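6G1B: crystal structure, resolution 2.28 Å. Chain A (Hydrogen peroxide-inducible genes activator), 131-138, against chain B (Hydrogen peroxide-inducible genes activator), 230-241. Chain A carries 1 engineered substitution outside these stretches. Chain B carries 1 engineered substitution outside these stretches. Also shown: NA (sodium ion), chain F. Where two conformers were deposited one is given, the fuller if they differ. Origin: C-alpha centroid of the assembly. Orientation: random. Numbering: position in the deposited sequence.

Chain A 131-138: EPHIVEDQ
Chain B (230-241) TAVTRASSLTTV

Residues 131-136 of chain A form an extended strand, with phi between -129° and -80° and psi between 88° and 141°. Chain B runs alongside in the same direction but less regularly: Ala B231 (-62°/-25°) and Thr B233 (-54°/-48°) break its extended course, and the chain turns a corner at Thr B233. The CA atoms of Ile A134 and Val B232 lie 4.5 Å apart, those of Val A135 and Arg B234 4.8 Å, and those of Glu A136 and Ala B235 4.8 Å, so one residue of chain B is skipped between the first two pairs; the corner coincides with this residue, Thr B233.

Three backbone hydrogen bonds join the stretches in parallel fashion. Ile A134 N donates to Ala B231 O (2.8 Å, 148°), Arg B234 N to Ile A134 O (3.2 Å, 160°), and Glu A136 N to Arg B234 O (2.9 Å, 168°). Two CA-H...O contacts accompany them, from His A133 CA to Ala B231 O (3.2 Å) and from Val A135 CA to Arg B234 O (3.4 Å). Beyond Ser B236 (-105°/-14°) and Ser B237 (-121°/139°), chain B enters a helix at Leu B238, capped by Thr B240 N donating to Ser B237 OG (3.1 Å, 174°).

Glu A136 is the polar centre of the contact. The CA-to-CB bond of Glu A136 points toward chain B, and the side chain (chi1 -177°, chi2 -138°, chi3 3°) brings its carboxylate to the start of this helix. Glu A136 OE1 accepts from Ser B236 N at 2.8 Å and from Ser B237 N at 2.9 Å, while Glu A136 OE2 accepts from Thr B240 OG1 at 2.7 Å (Thr B240 chi1 m). Ser B236, in rotamer p, adds a weak bond from OG to Glu A136 O at 3.2 Å.

The remaining side-chain contacts are looser. Ile A134 (m, m) meets Val B232 (t), with Ile A134 CB 4.4 Å from Val B232 CG2. Val A135 (t) places CG1 over one face of the Arg B234 guanidinium, 3.8 Å from NH1. Pro A132 CG lies 4.2 Å from Ala B231 CB.

At the other end, His A133 (chi1 -61°, chi2 -74°) donates through ND1 to a water at 2.6 Å. That water donates to Thr B230 O at 2.9 Å and is hydrogen-bonded to Thr B233 OG1 at 2.8 Å, linking the chains. The sodium ion is bound by His A133 NE2 at 2.9 Å and Glu A131 OE1 at 2.5 Å.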

# COMPACT_ATOMS: atom_id res chain seq x y z
N GLU A 131 -24.28 5.92 -16.08
CA GLU A 131 -23.04 5.44 -15.52
C GLU A 131 -23.38 4.73 -14.20
O GLU A 131 -23.43 5.35 -13.14
CB GLU A 131 -22.09 6.64 -15.31
CG GLU A 131 -21.69 7.38 -16.57
CD GLU A 131 -20.73 8.56 -16.30
OE1 GLU A 131 -20.09 8.68 -15.21
OE2 GLU A 131 -20.59 9.38 -17.22
N PRO A 132 -23.68 3.42 -14.28
CA PRO A 132 -24.16 2.73 -13.07
C PRO A 132 -23.01 2.37 -12.14
O PRO A 132 -21.93 2.01 -12.62
CB PRO A 132 -24.81 1.46 -13.62
CG PRO A 132 -24.06 1.19 -14.88
CD PRO A 132 -23.62 2.53 -15.44
N HIS A 133 -23.22 2.51 -10.83
CA HIS A 133 -22.28 2.04 -9.82
C HIS A 133 -23.04 1.19 -8.81
O HIS A 133 -23.99 1.68 -8.21
CB HIS A 133 -21.60 3.22 -9.13
CG HIS A 133 -20.82 4.06 -10.07
ND1 HIS A 133 -19.61 3.66 -10.60
CD2 HIS A 133 -21.11 5.26 -10.66
CE1 HIS A 133 -19.18 4.57 -11.45
NE2 HIS A 133 -20.07 5.55 -11.52
N ILE A 134 -22.64 -0.06 -8.63
CA ILE A 134 -23.37 -1.01 -7.81
C ILE A 134 -22.61 -1.34 -6.55
O ILE A 134 -21.41 -1.64 -6.60
CB ILE A 134 -23.64 -2.34 -8.56
CG1 ILE A 134 -24.22 -2.10 -9.96
CG2 ILE A 134 -24.55 -3.23 -7.75
CD1 ILE A 134 -25.57 -1.42 -9.96
N VAL A 135 -23.33 -1.26 -5.43
CA VAL A 135 -22.88 -1.69 -4.13
C VAL A 135 -23.83 -2.79 -3.68
O VAL A 135 -25.02 -2.58 -3.58
CB VAL A 135 -22.90 -0.51 -3.11
CG1 VAL A 135 -22.58 -0.98 -1.71
CG2 VAL A 135 -21.86 0.53 -3.49
N GLU A 136 -23.30 -3.97 -3.41
CA GLU A 136 -24.08 -5.09 -2.89
C GLU A 136 -23.74 -5.28 -1.42
O GLU A 136 -22.58 -5.50 -1.09
CB GLU A 136 -23.78 -6.35 -3.69
CG GLU A 136 -24.59 -7.57 -3.27
CD GLU A 136 -23.81 -8.86 -3.20
OE1 GLU A 136 -22.60 -8.91 -3.41
OE2 GLU A 136 -24.41 -9.88 -2.97
N ASP A 137 -24.75 -5.19 -0.55
CA ASP A 137 -24.57 -5.39 0.88
C ASP A 137 -25.90 -5.61 1.61
O ASP A 137 -26.97 -5.42 1.05
CB ASP A 137 -23.80 -4.19 1.50
CG ASP A 137 -22.94 -4.56 2.73
OD1 ASP A 137 -22.03 -3.78 3.01
OD2 ASP A 137 -23.16 -5.59 3.42
N GLN A 138 -25.80 -5.95 2.90
CA GLN A 138 -26.96 -6.24 3.73
C GLN A 138 -27.83 -5.00 3.89
O GLN A 138 -27.34 -3.89 3.83
CB GLN A 138 -26.53 -6.81 5.09
CG GLN A 138 -25.79 -8.18 5.04
CD GLN A 138 -25.27 -8.65 6.41
OE1 GLN A 138 -25.63 -8.09 7.44
NE2 GLN A 138 -24.45 -9.72 6.43
N THR B 230 -14.88 -1.22 -12.89
CA THR B 230 -16.09 -1.89 -13.35
C THR B 230 -17.32 -1.17 -12.81
O THR B 230 -17.21 -0.31 -11.93
CB THR B 230 -16.15 -3.37 -12.88
OG1 THR B 230 -17.39 -3.96 -13.29
CG2 THR B 230 -16.03 -3.51 -11.34
N ALA B 231 -18.50 -1.50 -13.35
CA ALA B 231 -19.77 -0.95 -12.85
C ALA B 231 -20.05 -1.32 -11.38
O ALA B 231 -20.80 -0.63 -10.72
CB ALA B 231 -20.93 -1.39 -13.73
N VAL B 232 -19.48 -2.42 -10.92
CA VAL B 232 -19.59 -2.86 -9.53
C VAL B 232 -18.48 -2.30 -8.65
O VAL B 232 -17.38 -2.83 -8.59
CB VAL B 232 -19.58 -4.40 -9.43
CG1 VAL B 232 -19.77 -4.83 -7.98
CG2 VAL B 232 -20.64 -4.98 -10.36
N THR B 233 -18.80 -1.21 -7.95
CA THR B 233 -17.96 -0.64 -6.92
C THR B 233 -17.56 -1.64 -5.84
O THR B 233 -16.41 -1.72 -5.48
CB THR B 233 -18.67 0.54 -6.26
OG1 THR B 233 -18.98 1.48 -7.30
CG2 THR B 233 -17.79 1.24 -5.19
N ARG B 234 -18.53 -2.39 -5.32
CA ARG B 234 -18.33 -3.22 -4.12
C ARG B 234 -19.35 -4.37 -4.11
O ARG B 234 -20.53 -4.10 -4.15
CB ARG B 234 -18.53 -2.32 -2.89
CG ARG B 234 -17.68 -2.66 -1.68
CD ARG B 234 -18.18 -1.91 -0.44
NE ARG B 234 -18.39 -0.46 -0.66
CZ ARG B 234 -19.26 0.30 0.01
NH1 ARG B 234 -20.04 -0.22 0.96
NH2 ARG B 234 -19.37 1.60 -0.28
N ALA B 235 -18.89 -5.62 -4.02
CA ALA B 235 -19.75 -6.79 -3.88
C ALA B 235 -19.44 -7.42 -2.54
O ALA B 235 -18.29 -7.41 -2.10
CB ALA B 235 -19.48 -7.78 -4.99
N SER B 236 -20.45 -7.88 -1.85
CA SER B 236 -20.23 -8.53 -0.55
C SER B 236 -20.36 -10.03 -0.63
O SER B 236 -19.94 -10.71 0.29
CB SER B 236 -21.16 -7.96 0.53
OG SER B 236 -22.49 -8.37 0.30
N SER B 237 -20.91 -10.55 -1.73
CA SER B 237 -21.12 -12.00 -1.88
C SER B 237 -20.39 -12.58 -3.09
O SER B 237 -20.43 -12.00 -4.15
CB SER B 237 -22.62 -12.34 -1.97
OG SER B 237 -23.08 -12.70 -3.28
N LEU B 238 -19.79 -13.75 -2.91
CA LEU B 238 -19.18 -14.50 -3.99
C LEU B 238 -20.14 -14.86 -5.15
O LEU B 238 -19.71 -14.91 -6.33
CB LEU B 238 -18.50 -15.76 -3.45
CG LEU B 238 -17.58 -16.51 -4.42
CD1 LEU B 238 -16.49 -15.60 -4.93
CD2 LEU B 238 -16.97 -17.74 -3.79
N THR B 239 -21.42 -15.07 -4.82
CA THR B 239 -22.39 -15.48 -5.82
C THR B 239 -22.67 -14.33 -6.81
O THR B 239 -22.77 -14.56 -8.01
CB THR B 239 -23.69 -15.96 -5.13
OG1 THR B 239 -23.37 -17.05 -4.26
CG2 THR B 239 -24.74 -16.40 -6.14
N THR B 240 -22.79 -13.11 -6.29
CA THR B 240 -22.89 -11.92 -7.13
C THR B 240 -21.69 -11.81 -8.10
O THR B 240 -21.87 -11.61 -9.27
CB THR B 240 -22.99 -10.65 -6.24
OG1 THR B 240 -24.24 -10.71 -5.54
CG2 THR B 240 -22.96 -9.39 -7.05
N VAL B 241 -20.48 -12.01 -7.57
CA VAL B 241 -19.26 -11.93 -8.36
C VAL B 241 -19.20 -13.03 -9.45
O VAL B 241 -18.93 -12.74 -10.60
CB VAL B 241 -18.02 -11.97 -7.41
CG1 VAL B 241 -16.73 -12.06 -8.17
CG2 VAL B 241 -17.98 -10.71 -6.55
NA NA F . -19.48 8.07 -12.86
O HOH W 1 -18.25 1.54 -9.97